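Local structure of uncharacterized N-acetyltransferase SSO0209 (Sulfolobus solfataricus P2, 4R3L) at residues Asp11-Ala17 with Ala52-Val58; Ile22-Ile26 with Tyr39-Val43; Lys27-Leu33 with Ser91-Leu95; Ala104-Leu108 with Leu138-Phe144. The protein transfers the acetyl group of acetyl-CoA to the free alpha-amino group at the N-terminus of proteins, accepting serine, alanine and methionine ends with a preference for serine. Residues are numbered along the deposited sequence.

The four contacts run through one GNAT domain. Contact 1 pairs the edge strand 13-16 with strand 54-58, and contact 2, nested along the chain inside the loop that contact 1 closes, packs the two intervening helices together. Their centres lie about 15 Å apart, and they meet where Ile25 CD1 comes 3.7 Å from Val55 CG1. Contact 3 shares helix 22-32 with contact 2, the centres about 11 Å apart, and carries it onto strand 83-94. Contacts 3 and 4, with centres about 17 Å apart, both touch coenzyme A: 91-95 binds its pantetheine arm and 104-108 its pyrophosphate. They join directly, Ile92 CG2 lying 3.4 Å from Tyr139 OH.

Contact 1. Residues Asp11-Ala17 with Ala52-Val58; sequences DFTLRNA and AFFVAIV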
# COMPACT_ATOMS: atom_id res chain seq x y z
N ASP A 11 -18.89 -8.81 8.60
CA ASP A 11 -17.54 -9.36 8.71
C ASP A 11 -16.84 -9.44 7.36
O ASP A 11 -17.48 -9.66 6.33
CB ASP A 11 -17.57 -10.75 9.35
CG ASP A 11 -17.65 -10.68 10.86
OD1 ASP A 11 -17.99 -9.60 11.38
OD2 ASP A 11 -17.37 -11.71 11.52
N PHE A 12 -15.52 -9.29 7.38
CA PHE A 12 -14.70 -9.45 6.18
C PHE A 12 -13.65 -10.52 6.41
O PHE A 12 -13.38 -10.91 7.54
CB PHE A 12 -14.03 -8.13 5.79
CG PHE A 12 -13.00 -7.65 6.79
CD1 PHE A 12 -11.66 -7.98 6.64
CD2 PHE A 12 -13.37 -6.84 7.84
CE1 PHE A 12 -10.70 -7.52 7.55
CE2 PHE A 12 -12.43 -6.37 8.75
CZ PHE A 12 -11.09 -6.72 8.61
N THR A 13 -13.06 -11.00 5.32
CA THR A 13 -11.93 -11.90 5.38
C THR A 13 -10.84 -11.32 4.48
O THR A 13 -11.12 -10.45 3.67
CB THR A 13 -12.29 -13.32 4.91
OG1 THR A 13 -12.79 -13.27 3.57
CG2 THR A 13 -13.37 -13.92 5.81
N LEU A 14 -9.61 -11.80 4.63
CA LEU A 14 -8.52 -11.42 3.73
C LEU A 14 -8.03 -12.63 3.01
O LEU A 14 -8.04 -13.72 3.57
CB LEU A 14 -7.34 -10.80 4.48
CG LEU A 14 -7.57 -9.58 5.38
CD1 LEU A 14 -6.21 -9.07 5.91
CD2 LEU A 14 -8.29 -8.50 4.64
N ARG A 15 -7.57 -12.45 1.78
CA ARG A 15 -6.81 -13.47 1.11
C ARG A 15 -5.88 -12.82 0.08
O ARG A 15 -6.00 -11.63 -0.24
CB ARG A 15 -7.73 -14.49 0.43
CG ARG A 15 -8.66 -13.88 -0.59
CD ARG A 15 -9.34 -14.98 -1.40
NE ARG A 15 -10.33 -14.43 -2.32
CZ ARG A 15 -10.02 -13.79 -3.44
NH1 ARG A 15 -8.75 -13.60 -3.77
NH2 ARG A 15 -10.98 -13.32 -4.23
N ASN A 16 -4.91 -13.58 -0.40
CA ASN A 16 -4.10 -13.06 -1.50
C ASN A 16 -4.95 -12.76 -2.74
O ASN A 16 -5.94 -13.46 -3.03
CB ASN A 16 -2.97 -14.05 -1.82
CG ASN A 16 -1.88 -14.04 -0.77
OD1 ASN A 16 -1.85 -14.88 0.13
ND2 ASN A 16 -0.99 -13.07 -0.86
N ALA A 17 -4.59 -11.69 -3.44
CA ALA A 17 -5.27 -11.34 -4.67
C ALA A 17 -5.02 -12.39 -5.74
O ALA A 17 -3.96 -13.02 -5.77
CB ALA A 17 -4.80 -9.97 -5.15
N ALA A 52 2.51 -10.56 -1.31
CA ALA A 52 2.22 -9.43 -0.41
C ALA A 52 1.03 -8.58 -0.90
O ALA A 52 0.75 -7.51 -0.34
CB ALA A 52 3.49 -8.55 -0.24
N PHE A 53 0.33 -9.09 -1.92
CA PHE A 53 -0.81 -8.41 -2.56
C PHE A 53 -2.09 -9.05 -2.00
O PHE A 53 -2.42 -10.20 -2.33
CB PHE A 53 -0.73 -8.59 -4.10
CG PHE A 53 -1.57 -7.63 -4.93
CD1 PHE A 53 -1.09 -7.23 -6.19
CD2 PHE A 53 -2.76 -7.10 -4.47
CE1 PHE A 53 -1.83 -6.35 -6.98
CE2 PHE A 53 -3.50 -6.21 -5.26
CZ PHE A 53 -3.03 -5.84 -6.52
N PHE A 54 -2.80 -8.33 -1.15
CA PHE A 54 -3.98 -8.90 -0.54
C PHE A 54 -5.26 -8.17 -0.93
O PHE A 54 -5.24 -6.99 -1.26
CB PHE A 54 -3.83 -8.88 0.99
CG PHE A 54 -2.82 -9.86 1.51
CD1 PHE A 54 -3.21 -11.15 1.89
CD2 PHE A 54 -1.48 -9.52 1.65
CE1 PHE A 54 -2.28 -12.05 2.40
CE2 PHE A 54 -0.55 -10.43 2.14
CZ PHE A 54 -0.95 -11.69 2.51
N VAL A 55 -6.38 -8.89 -0.86
CA VAL A 55 -7.69 -8.29 -0.98
C VAL A 55 -8.51 -8.58 0.27
O VAL A 55 -8.26 -9.57 0.95
CB VAL A 55 -8.46 -8.80 -2.21
CG1 VAL A 55 -7.86 -8.23 -3.53
CG2 VAL A 55 -8.51 -10.33 -2.22
N ALA A 56 -9.46 -7.70 0.56
CA ALA A 56 -10.45 -7.88 1.62
C ALA A 56 -11.76 -8.25 0.95
O ALA A 56 -12.15 -7.61 -0.03
CB ALA A 56 -10.63 -6.62 2.44
N ILE A 57 -12.41 -9.27 1.48
CA ILE A 57 -13.62 -9.82 0.88
C ILE A 57 -14.81 -9.69 1.81
O ILE A 57 -14.71 -10.03 2.98
CB ILE A 57 -13.43 -11.30 0.52
CG1 ILE A 57 -12.22 -11.50 -0.39
CG2 ILE A 57 -14.72 -11.88 -0.09
CD1 ILE A 57 -12.39 -10.85 -1.74
N VAL A 58 -15.93 -9.19 1.29
CA VAL A 58 -17.21 -9.30 1.98
C VAL A 58 -18.22 -10.00 1.07
O VAL A 58 -18.47 -9.54 -0.05
CB VAL A 58 -17.77 -7.95 2.39
CG1 VAL A 58 -19.17 -8.11 2.95
CG2 VAL A 58 -16.87 -7.28 3.42
O HOH W 1 -15.79 -12.91 3.64
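Five backbone hydrogen bonds tie these two antiparallel segments together. Thr13 and Ile57 form a hydrogen-bonded pair, with Thr13 N to Ile57 O at 3.0 Å and Ile57 N to Thr13 O at 2.8 Å. Two residues on, Arg15 and Val55 repeat it, Arg15 N to Val55 O at 3.1 Å and Val55 N to Arg15 O at 2.8 Å. Ala17 N then donates to Phe53 O at 2.9 Å. A water extends the polar edge by bridging Thr13 OG1 and Ile57 O, donating to the carbonyl.

The Arg15 side chain lies along the sheet with Val55 CG2 over one face of its guanidinium, 3.6 Å from NH1. NH1 also donates to Asn16 O at 2.9 Å, while the charge is met by a salt bridge to Asp21. On the opposite face of the sheet, Leu14 CD2 packs on Ala56 CB at 3.7 Å, and Leu14 and Phe12 both reach helix 103-119. Near the end of the pairing, Asn16 ND2 sits over the Phe54 ring, 3.6 Å from CZ, and Ala17 CB meets Phe53 CD2 at 3.6 Å. Strand 54-58 pairs onward with 61-72, so this is the antiparallel N-terminal edge of the GNAT-fold sheet, its first two strands joined through two helices.

Contact 2. Residues Ile22-Ile26 with Tyr39-Val43; sequences IDQII and YYFFV
In the GNAT fold, two helices link the first and second strands, and here they pack against each other. Both segments are regular helix, closed by Ile26 N to Ile22 O at 2.9 Å and Val43 N to Tyr39 O at 3.1 Å. Their axes stand 10.4 Å apart at an angle of 118°, and the nearest CA pairs are Ile22 with Phe42 (6.9 Å) and Ile26 with Tyr39 (7.4 Å). The interface is apolar. Ile22 takes m,m, placing CG2 3.5 Å from Tyr39 CE1 and 3.9 Å from Phe42 CB. Ile25 and Ile26 are both m,t; Ile25 CG2 lies 3.6 Å from Phe42 CE1. Tyr39, chi1 t and chi2 91°, starts sideways, but its ring end comes nearer 22-26, whereas Phe42, chi1 m and chi2 -84°, has its CA-to-CB bond directed toward that helix. Beyond, Phe42 also packs on substrate-binding Tyr37 and on Met67 of strand 61-72. Ile26 touches both rings: CG1 is 3.8 Å from Phe42 CD2, and CD1 lies at the edge of the Tyr39 ring, 3.7 Å from its CD1.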
# COMPACT_ATOMS: atom_id res chain seq x y z
N ILE A 22 -8.82 -8.53 -10.36
CA ILE A 22 -8.31 -7.26 -10.88
C ILE A 22 -9.42 -6.31 -11.32
O ILE A 22 -9.32 -5.11 -11.07
CB ILE A 22 -7.35 -7.49 -12.07
CG1 ILE A 22 -6.20 -8.41 -11.66
CG2 ILE A 22 -6.81 -6.16 -12.59
CD1 ILE A 22 -5.28 -7.83 -10.67
N ASP A 23 -10.47 -6.83 -11.95
CA ASP A 23 -11.56 -5.97 -12.39
C ASP A 23 -12.20 -5.20 -11.23
O ASP A 23 -12.46 -4.00 -11.34
CB ASP A 23 -12.62 -6.79 -13.13
CG ASP A 23 -12.24 -7.05 -14.58
OD1 ASP A 23 -11.31 -6.38 -15.08
OD2 ASP A 23 -12.86 -7.92 -15.22
N GLN A 24 -12.43 -5.87 -10.10
CA GLN A 24 -13.03 -5.21 -8.95
C GLN A 24 -12.03 -4.26 -8.29
O GLN A 24 -12.41 -3.20 -7.80
CB GLN A 24 -13.53 -6.23 -7.92
CG GLN A 24 -14.65 -7.16 -8.41
CD GLN A 24 -14.90 -8.32 -7.45
OE1 GLN A 24 -15.39 -8.13 -6.34
NE2 GLN A 24 -14.55 -9.53 -7.89
N ILE A 25 -10.77 -4.66 -8.26
CA ILE A 25 -9.71 -3.81 -7.72
C ILE A 25 -9.60 -2.49 -8.47
O ILE A 25 -9.49 -1.43 -7.86
CB ILE A 25 -8.35 -4.56 -7.77
CG1 ILE A 25 -8.34 -5.67 -6.70
CG2 ILE A 25 -7.18 -3.59 -7.59
CD1 ILE A 25 -7.12 -6.61 -6.78
N ILE A 26 -9.66 -2.56 -9.80
CA ILE A 26 -9.61 -1.36 -10.62
C ILE A 26 -10.81 -0.47 -10.32
O ILE A 26 -10.66 0.74 -10.18
CB ILE A 26 -9.55 -1.71 -12.14
CG1 ILE A 26 -8.23 -2.40 -12.47
CG2 ILE A 26 -9.73 -0.45 -12.99
CD1 ILE A 26 -8.08 -2.77 -13.96
N TYR A 39 -4.72 -1.59 -16.35
CA TYR A 39 -4.85 -3.01 -16.05
C TYR A 39 -3.49 -3.74 -16.00
O TYR A 39 -3.25 -4.54 -15.10
CB TYR A 39 -5.79 -3.66 -17.09
CG TYR A 39 -6.05 -5.14 -16.91
CD1 TYR A 39 -7.12 -5.59 -16.15
CD2 TYR A 39 -5.24 -6.09 -17.53
CE1 TYR A 39 -7.36 -6.95 -15.99
CE2 TYR A 39 -5.48 -7.45 -17.39
CZ TYR A 39 -6.53 -7.87 -16.61
OH TYR A 39 -6.75 -9.23 -16.47
N TYR A 40 -2.59 -3.48 -16.96
CA TYR A 40 -1.33 -4.21 -17.02
C TYR A 40 -0.45 -3.94 -15.80
O TYR A 40 0.37 -4.77 -15.40
CB TYR A 40 -0.56 -3.89 -18.31
CG TYR A 40 0.01 -2.49 -18.41
CD1 TYR A 40 1.20 -2.15 -17.75
CD2 TYR A 40 -0.60 -1.53 -19.21
CE1 TYR A 40 1.74 -0.88 -17.86
CE2 TYR A 40 -0.06 -0.24 -19.32
CZ TYR A 40 1.11 0.06 -18.63
OH TYR A 40 1.67 1.32 -18.72
N PHE A 41 -0.61 -2.75 -15.21
CA PHE A 41 0.13 -2.38 -14.01
C PHE A 41 -0.28 -3.29 -12.84
O PHE A 41 0.57 -3.85 -12.14
CB PHE A 41 -0.12 -0.91 -13.71
CG PHE A 41 0.70 -0.35 -12.59
CD1 PHE A 41 1.90 0.31 -12.85
CD2 PHE A 41 0.23 -0.39 -11.28
CE1 PHE A 41 2.64 0.87 -11.82
CE2 PHE A 41 0.98 0.17 -10.25
CZ PHE A 41 2.18 0.80 -10.53
N PHE A 42 -1.58 -3.45 -12.64
CA PHE A 42 -2.07 -4.33 -11.58
C PHE A 42 -1.60 -5.76 -11.83
O PHE A 42 -1.15 -6.44 -10.92
CB PHE A 42 -3.59 -4.27 -11.46
CG PHE A 42 -4.10 -2.97 -10.91
CD1 PHE A 42 -4.14 -2.76 -9.54
CD2 PHE A 42 -4.51 -1.95 -11.75
CE1 PHE A 42 -4.61 -1.56 -9.01
CE2 PHE A 42 -4.96 -0.74 -11.23
CZ PHE A 42 -5.01 -0.56 -9.86
N VAL A 43 -1.66 -6.21 -13.09
CA VAL A 43 -1.27 -7.58 -13.41
C VAL A 43 0.20 -7.83 -13.10
O VAL A 43 0.55 -8.86 -12.53
CB VAL A 43 -1.58 -7.91 -14.90
CG1 VAL A 43 -0.90 -9.22 -15.32
CG2 VAL A 43 -3.07 -8.01 -15.09

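Contact 3. Residues Lys27-Leu33 with Ser91-Leu95; sequences KINRLTL and SIAVL. With COA (coenzyme A), chain C.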
# COMPACT_ATOMS: atom_id res chain seq x y z
N LYS A 27 -11.98 -1.08 -10.22
CA LYS A 27 -13.19 -0.34 -9.87
C LYS A 27 -13.03 0.44 -8.58
O LYS A 27 -13.36 1.62 -8.50
CB LYS A 27 -14.38 -1.29 -9.75
CG LYS A 27 -15.61 -0.65 -9.10
CD LYS A 27 -16.56 -1.70 -8.51
CE LYS A 27 -16.89 -1.38 -7.06
NZ LYS A 27 -17.98 -2.25 -6.52
N ILE A 28 -12.52 -0.24 -7.55
CA ILE A 28 -12.27 0.39 -6.26
C ILE A 28 -11.28 1.54 -6.40
O ILE A 28 -11.48 2.64 -5.86
CB ILE A 28 -11.72 -0.64 -5.25
CG1 ILE A 28 -12.78 -1.70 -4.95
CG2 ILE A 28 -11.27 0.05 -3.97
CD1 ILE A 28 -12.27 -2.89 -4.16
N ASN A 29 -10.21 1.29 -7.14
CA ASN A 29 -9.19 2.29 -7.36
C ASN A 29 -9.78 3.53 -8.05
O ASN A 29 -9.53 4.66 -7.65
CB ASN A 29 -8.06 1.67 -8.18
CG ASN A 29 -7.02 2.68 -8.61
OD1 ASN A 29 -6.99 3.08 -9.77
ND2 ASN A 29 -6.14 3.06 -7.70
N ARG A 30 -10.59 3.28 -9.09
CA ARG A 30 -11.21 4.37 -9.84
C ARG A 30 -12.12 5.21 -8.95
O ARG A 30 -12.17 6.43 -9.09
CB ARG A 30 -12.00 3.82 -11.03
CG ARG A 30 -11.16 3.08 -12.07
CD ARG A 30 -9.98 3.89 -12.58
NE ARG A 30 -9.36 3.29 -13.76
CZ ARG A 30 -8.17 2.68 -13.78
NH1 ARG A 30 -7.44 2.59 -12.67
NH2 ARG A 30 -7.72 2.16 -14.92
N LEU A 31 -12.81 4.56 -8.01
CA LEU A 31 -13.75 5.25 -7.13
C LEU A 31 -13.10 5.97 -5.94
O LEU A 31 -13.68 6.91 -5.39
CB LEU A 31 -14.78 4.26 -6.59
CG LEU A 31 -15.85 3.78 -7.57
CD1 LEU A 31 -16.64 2.63 -6.96
CD2 LEU A 31 -16.76 4.92 -7.95
N THR A 32 -11.91 5.54 -5.53
CA THR A 32 -11.37 6.00 -4.26
C THR A 32 -10.07 6.76 -4.37
O THR A 32 -9.66 7.42 -3.42
CB THR A 32 -11.14 4.82 -3.28
OG1 THR A 32 -10.18 3.93 -3.85
CG2 THR A 32 -12.43 4.07 -3.03
N LEU A 33 -9.41 6.69 -5.52
CA LEU A 33 -8.08 7.26 -5.66
C LEU A 33 -7.92 8.03 -6.98
O LEU A 33 -8.65 7.80 -7.94
CB LEU A 33 -7.03 6.15 -5.56
CG LEU A 33 -6.85 5.52 -4.18
CD1 LEU A 33 -6.03 4.25 -4.26
CD2 LEU A 33 -6.17 6.51 -3.24
N SER A 91 -0.36 1.12 -3.49
CA SER A 91 -1.74 1.55 -3.46
C SER A 91 -2.49 0.76 -2.39
O SER A 91 -2.32 -0.45 -2.27
CB SER A 91 -2.37 1.36 -4.85
OG SER A 91 -3.67 1.90 -4.93
N ILE A 92 -3.31 1.46 -1.61
CA ILE A 92 -4.23 0.80 -0.68
C ILE A 92 -5.55 1.57 -0.66
O ILE A 92 -5.57 2.81 -0.61
CB ILE A 92 -3.61 0.67 0.74
CG1 ILE A 92 -4.53 -0.12 1.67
CG2 ILE A 92 -3.29 2.04 1.34
CD1 ILE A 92 -3.93 -0.34 3.05
N ALA A 93 -6.65 0.86 -0.74
CA ALA A 93 -7.94 1.51 -0.73
C ALA A 93 -9.01 0.57 -0.18
O ALA A 93 -8.90 -0.65 -0.29
CB ALA A 93 -8.32 1.97 -2.13
N VAL A 94 -10.04 1.15 0.42
CA VAL A 94 -11.17 0.40 0.96
C VAL A 94 -12.45 1.12 0.57
O VAL A 94 -12.53 2.34 0.69
CB VAL A 94 -11.08 0.29 2.51
CG1 VAL A 94 -12.29 -0.43 3.08
CG2 VAL A 94 -9.78 -0.41 2.93
N LEU A 95 -13.45 0.39 0.06
CA LEU A 95 -14.73 1.00 -0.30
C LEU A 95 -15.31 1.75 0.90
O LEU A 95 -15.24 1.26 2.03
CB LEU A 95 -15.73 -0.06 -0.80
CG LEU A 95 -15.50 -0.64 -2.20
CD1 LEU A 95 -16.50 -1.73 -2.53
CD2 LEU A 95 -15.53 0.46 -3.26
N1A COA C . -10.38 9.82 10.55
C2A COA C . -9.54 9.64 11.59
N3A COA C . -8.87 8.50 11.74
C4A COA C . -9.02 7.48 10.84
C5A COA C . -9.88 7.63 9.77
C6A COA C . -10.57 8.84 9.63
N6A COA C . -11.49 9.04 8.51
N7A COA C . -9.84 6.45 9.03
C8A COA C . -8.97 5.60 9.66
N9A COA C . -8.47 6.21 10.75
C1B COA C . -7.51 5.65 11.72
C2B COA C . -8.20 5.39 13.00
O2B COA C . -7.31 5.48 14.06
C3B COA C . -8.61 4.01 12.87
O3B COA C . -8.87 3.49 14.11
P3B COA C . -10.35 3.46 14.63
O7A COA C . -10.47 2.50 15.81
O8A COA C . -11.24 2.99 13.54
O9A COA C . -10.77 4.83 15.05
C4B COA C . -7.40 3.41 12.26
O4B COA C . -7.00 4.37 11.31
C5B COA C . -7.70 2.16 11.55
O5B COA C . -8.44 2.35 10.38
P1A COA C . -9.00 1.20 9.45
O1A COA C . -10.42 0.87 9.79
O2A COA C . -8.11 0.03 9.52
O3A COA C . -8.96 1.90 8.01
P2A COA C . -10.03 1.75 6.87
O4A COA C . -11.28 2.57 7.14
O5A COA C . -10.35 0.31 6.64
O6A COA C . -9.36 2.32 5.53
CBP COA C . -8.24 4.07 4.25
CCP COA C . -8.51 3.40 5.63
CDP COA C . -7.38 5.29 4.45
CEP COA C . -7.51 3.04 3.38
CAP COA C . -9.60 4.41 3.69
OAP COA C . -10.19 5.55 4.31
C9P COA C . -9.62 4.70 2.20
O9P COA C . -9.71 3.76 1.37
N8P COA C . -9.57 6.05 1.68
C7P COA C . -9.59 6.36 0.25
C6P COA C . -8.36 5.79 -0.52
C5P COA C . -7.03 6.19 0.12
O5P COA C . -6.86 7.40 0.44
N4P COA C . -6.01 5.18 0.37
C3P COA C . -4.75 5.55 0.99
C2P COA C . -3.79 6.43 0.20
S1P COA C . -2.12 6.54 0.74
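Residues 91-94, the end of strand 83-94, form the acetyl-CoA-binding strand of the GNAT fold, and the end of helix 22-32 packs across it beside the pantetheine arm. Coenzyme A pairs with the strand backbone much as another strand would: its N4P donates to Ile92 O at 2.6 Å, and Val94 N donates to its O9P at 2.8 Å. At the helix end, Thr32 O lies 3.6 Å from C6P of the cofactor, and Leu33, just beyond, brings CD2 to 3.5 Å from its C5P. Between the protein segments the packing is chiefly apolar. Ala93 CB points to the helix and meets Thr32 OG1 at 3.2 Å, Leu33 CD1 at 3.9 Å and Ile28 CG2 at 4.0 Å; the Thr32 hydroxyl itself donates to Ile28 O at 2.7 Å. Farther along, Leu95 CD2 touches Ile28 CG1 at 3.9 Å. Ser91 OG lies 3.4 Å from Leu33 CD1 but hydrogen-bonds Tyr65. The helix crosses the strand at 84°, with axes 8.4 Å apart. Ile92 and Val94 point away from it and touch helix 103-119, while strand 61-72 pairs alongside.

Contact 4. Residues Ala104-Leu108 with Leu138-Phe144; sequences ATTLL and LYEKLNF. With COA (coenzyme A), chain C.
Build 104-108 as one turn of helix, with Leu108 N to Ala104 O at 3.0 Å, and 138-141 as the last turn of another; the closest CA pair is Thr105 with Leu138, 7.2 Å apart. Leu138, chi1 t and chi2 p, sets CD2 3.7 Å from Ala104 CB and 3.8 Å from Leu108 CD1, with CD1 3.4 Å from Thr105 OG1. Its CA lies 3.4 Å from O4B of coenzyme A. Tyr139, chi1 m, presents its ring edge to Leu108 CD1, 3.9 Å from CE1, and carries its OH to 3.0 Å from the cofactor sulfur S1P. Lys141 turns its side chain to the ribose, CE being 3.2 Å from O2B. The facing helix starts at the pyrophosphate-binding loop characteristic of GNAT enzymes: Ala104 N donates to O5A of coenzyme A at 3.0 Å, and Thr105 to its O2A, through N at 2.9 Å and OG1 at 2.8 Å. Leu142, the first residue to leave helical angles, uses chi1 m and chi2 p to bring CD2 3.6 Å from Leu108 CD1 and CD1 4.1 Å from Thr105 CG2. Asn143, at phi 65° and psi 27°, is the C-prime residue of a Schellman motif, with Asn143 N to Glu140 O at 3.0 Å and Phe144 N to Tyr139 O at 2.8 Å. Phe144, chi1 m, then places CZ 4.4 Å from Leu108 CD2 and packs against strands 123-129 and 160-166.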
# COMPACT_ATOMS: atom_id res chain seq x y z
N ALA A 104 -8.13 -1.68 6.47
CA ALA A 104 -6.82 -1.19 6.00
C ALA A 104 -5.73 -1.64 6.95
O ALA A 104 -4.63 -2.00 6.54
CB ALA A 104 -6.82 0.33 5.86
N THR A 105 -6.04 -1.63 8.25
CA THR A 105 -5.06 -2.08 9.22
C THR A 105 -4.67 -3.52 8.98
O THR A 105 -3.49 -3.86 9.05
CB THR A 105 -5.58 -1.93 10.68
OG1 THR A 105 -5.75 -0.54 10.96
CG2 THR A 105 -4.59 -2.52 11.66
N THR A 106 -5.64 -4.38 8.69
CA THR A 106 -5.30 -5.78 8.52
C THR A 106 -4.65 -6.02 7.15
O THR A 106 -3.79 -6.88 7.03
CB THR A 106 -6.54 -6.69 8.68
OG1 THR A 106 -7.52 -6.36 7.69
CG2 THR A 106 -7.13 -6.52 10.08
N LEU A 107 -5.05 -5.26 6.14
CA LEU A 107 -4.36 -5.36 4.83
C LEU A 107 -2.87 -5.04 4.99
O LEU A 107 -2.00 -5.74 4.47
CB LEU A 107 -5.00 -4.43 3.78
CG LEU A 107 -6.35 -4.88 3.21
CD1 LEU A 107 -7.01 -3.76 2.41
CD2 LEU A 107 -6.19 -6.13 2.34
N LEU A 108 -2.58 -3.95 5.70
CA LEU A 108 -1.19 -3.55 5.92
C LEU A 108 -0.43 -4.59 6.73
O LEU A 108 0.73 -4.87 6.44
CB LEU A 108 -1.10 -2.20 6.63
CG LEU A 108 -1.30 -0.96 5.76
CD1 LEU A 108 -1.82 0.21 6.58
CD2 LEU A 108 0.04 -0.59 5.09
N LEU A 138 -4.04 6.40 10.12
CA LEU A 138 -3.88 4.96 10.01
C LEU A 138 -2.40 4.61 10.18
O LEU A 138 -2.01 3.87 11.09
CB LEU A 138 -4.42 4.47 8.67
CG LEU A 138 -4.08 3.09 8.10
CD1 LEU A 138 -4.82 2.02 8.85
CD2 LEU A 138 -4.39 3.02 6.60
N TYR A 139 -1.56 5.17 9.31
CA TYR A 139 -0.14 4.88 9.31
C TYR A 139 0.57 5.26 10.62
O TYR A 139 1.45 4.54 11.10
CB TYR A 139 0.53 5.58 8.13
CG TYR A 139 -0.14 5.32 6.79
CD1 TYR A 139 -0.65 4.06 6.47
CD2 TYR A 139 -0.26 6.32 5.85
CE1 TYR A 139 -1.25 3.83 5.24
CE2 TYR A 139 -0.87 6.10 4.64
CZ TYR A 139 -1.37 4.86 4.33
OH TYR A 139 -1.96 4.66 3.10
N GLU A 140 0.22 6.40 11.20
CA GLU A 140 0.85 6.77 12.47
C GLU A 140 0.44 5.79 13.59
O GLU A 140 1.25 5.46 14.46
CB GLU A 140 0.51 8.21 12.85
CG GLU A 140 1.25 9.25 12.01
CD GLU A 140 0.81 10.68 12.30
OE1 GLU A 140 -0.28 10.85 12.89
OE2 GLU A 140 1.55 11.62 11.93
N LYS A 141 -0.79 5.30 13.54
CA LYS A 141 -1.23 4.28 14.49
C LYS A 141 -0.41 2.99 14.37
O LYS A 141 -0.19 2.29 15.35
CB LYS A 141 -2.71 3.96 14.32
CG LYS A 141 -3.64 4.74 15.25
CD LYS A 141 -4.81 3.88 15.71
CE LYS A 141 -5.73 4.65 16.66
NZ LYS A 141 -5.07 5.10 17.92
N LEU A 142 0.04 2.69 13.15
CA LEU A 142 0.83 1.48 12.87
C LEU A 142 2.31 1.78 12.98
O LEU A 142 3.14 1.01 12.50
CB LEU A 142 0.51 0.92 11.48
CG LEU A 142 -0.66 -0.07 11.39
CD1 LEU A 142 -1.92 0.51 11.97
CD2 LEU A 142 -0.89 -0.48 9.95
N ASN A 143 2.62 2.90 13.61
CA ASN A 143 3.98 3.33 13.90
C ASN A 143 4.82 3.66 12.67
O ASN A 143 6.03 3.56 12.72
CB ASN A 143 4.71 2.29 14.74
CG ASN A 143 4.75 2.66 16.21
OD1 ASN A 143 5.64 3.39 16.66
ND2 ASN A 143 3.77 2.16 16.96
N PHE A 144 4.18 4.05 11.57
CA PHE A 144 4.94 4.70 10.51
C PHE A 144 5.35 6.10 10.98
O PHE A 144 4.61 6.75 11.73
CB PHE A 144 4.11 4.81 9.23
CG PHE A 144 3.94 3.52 8.50
CD1 PHE A 144 4.53 3.33 7.26
CD2 PHE A 144 3.16 2.50 9.03
CE1 PHE A 144 4.36 2.15 6.57
CE2 PHE A 144 2.99 1.31 8.35
CZ PHE A 144 3.59 1.14 7.12
N1A COA C . -10.38 9.82 10.55
C2A COA C . -9.54 9.64 11.59
N3A COA C . -8.87 8.50 11.74
C4A COA C . -9.02 7.48 10.84
C5A COA C . -9.88 7.63 9.77
C6A COA C . -10.57 8.84 9.63
N6A COA C . -11.49 9.04 8.51
N7A COA C . -9.84 6.45 9.03
C8A COA C . -8.97 5.60 9.66
N9A COA C . -8.47 6.21 10.75
C1B COA C . -7.51 5.65 11.72
C2B COA C . -8.20 5.39 13.00
O2B COA C . -7.31 5.48 14.06
C3B COA C . -8.61 4.01 12.87
O3B COA C . -8.87 3.49 14.11
P3B COA C . -10.35 3.46 14.63
O7A COA C . -10.47 2.50 15.81
O8A COA C . -11.24 2.99 13.54
O9A COA C . -10.77 4.83 15.05
C4B COA C . -7.40 3.41 12.26
O4B COA C . -7.00 4.37 11.31
C5B COA C . -7.70 2.16 11.55
O5B COA C . -8.44 2.35 10.38
P1A COA C . -9.00 1.20 9.45
O1A COA C . -10.42 0.87 9.79
O2A COA C . -8.11 0.03 9.52
O3A COA C . -8.96 1.90 8.01
P2A COA C . -10.03 1.75 6.87
O4A COA C . -11.28 2.57 7.14
O5A COA C . -10.35 0.31 6.64
O6A COA C . -9.36 2.32 5.53
CBP COA C . -8.24 4.07 4.25
CCP COA C . -8.51 3.40 5.63
CDP COA C . -7.38 5.29 4.45
CEP COA C . -7.51 3.04 3.38
CAP COA C . -9.60 4.41 3.69
OAP COA C . -10.19 5.55 4.31
C9P COA C . -9.62 4.70 2.20
O9P COA C . -9.71 3.76 1.37
N8P COA C . -9.57 6.05 1.68
C7P COA C . -9.59 6.36 0.25
C6P COA C . -8.36 5.79 -0.52
C5P COA C . -7.03 6.19 0.12
O5P COA C . -6.86 7.40 0.44
N4P COA C . -6.01 5.18 0.37
C3P COA C . -4.75 5.55 0.99
C2P COA C . -3.79 6.43 0.20
S1P COA C . -2.12 6.54 0.74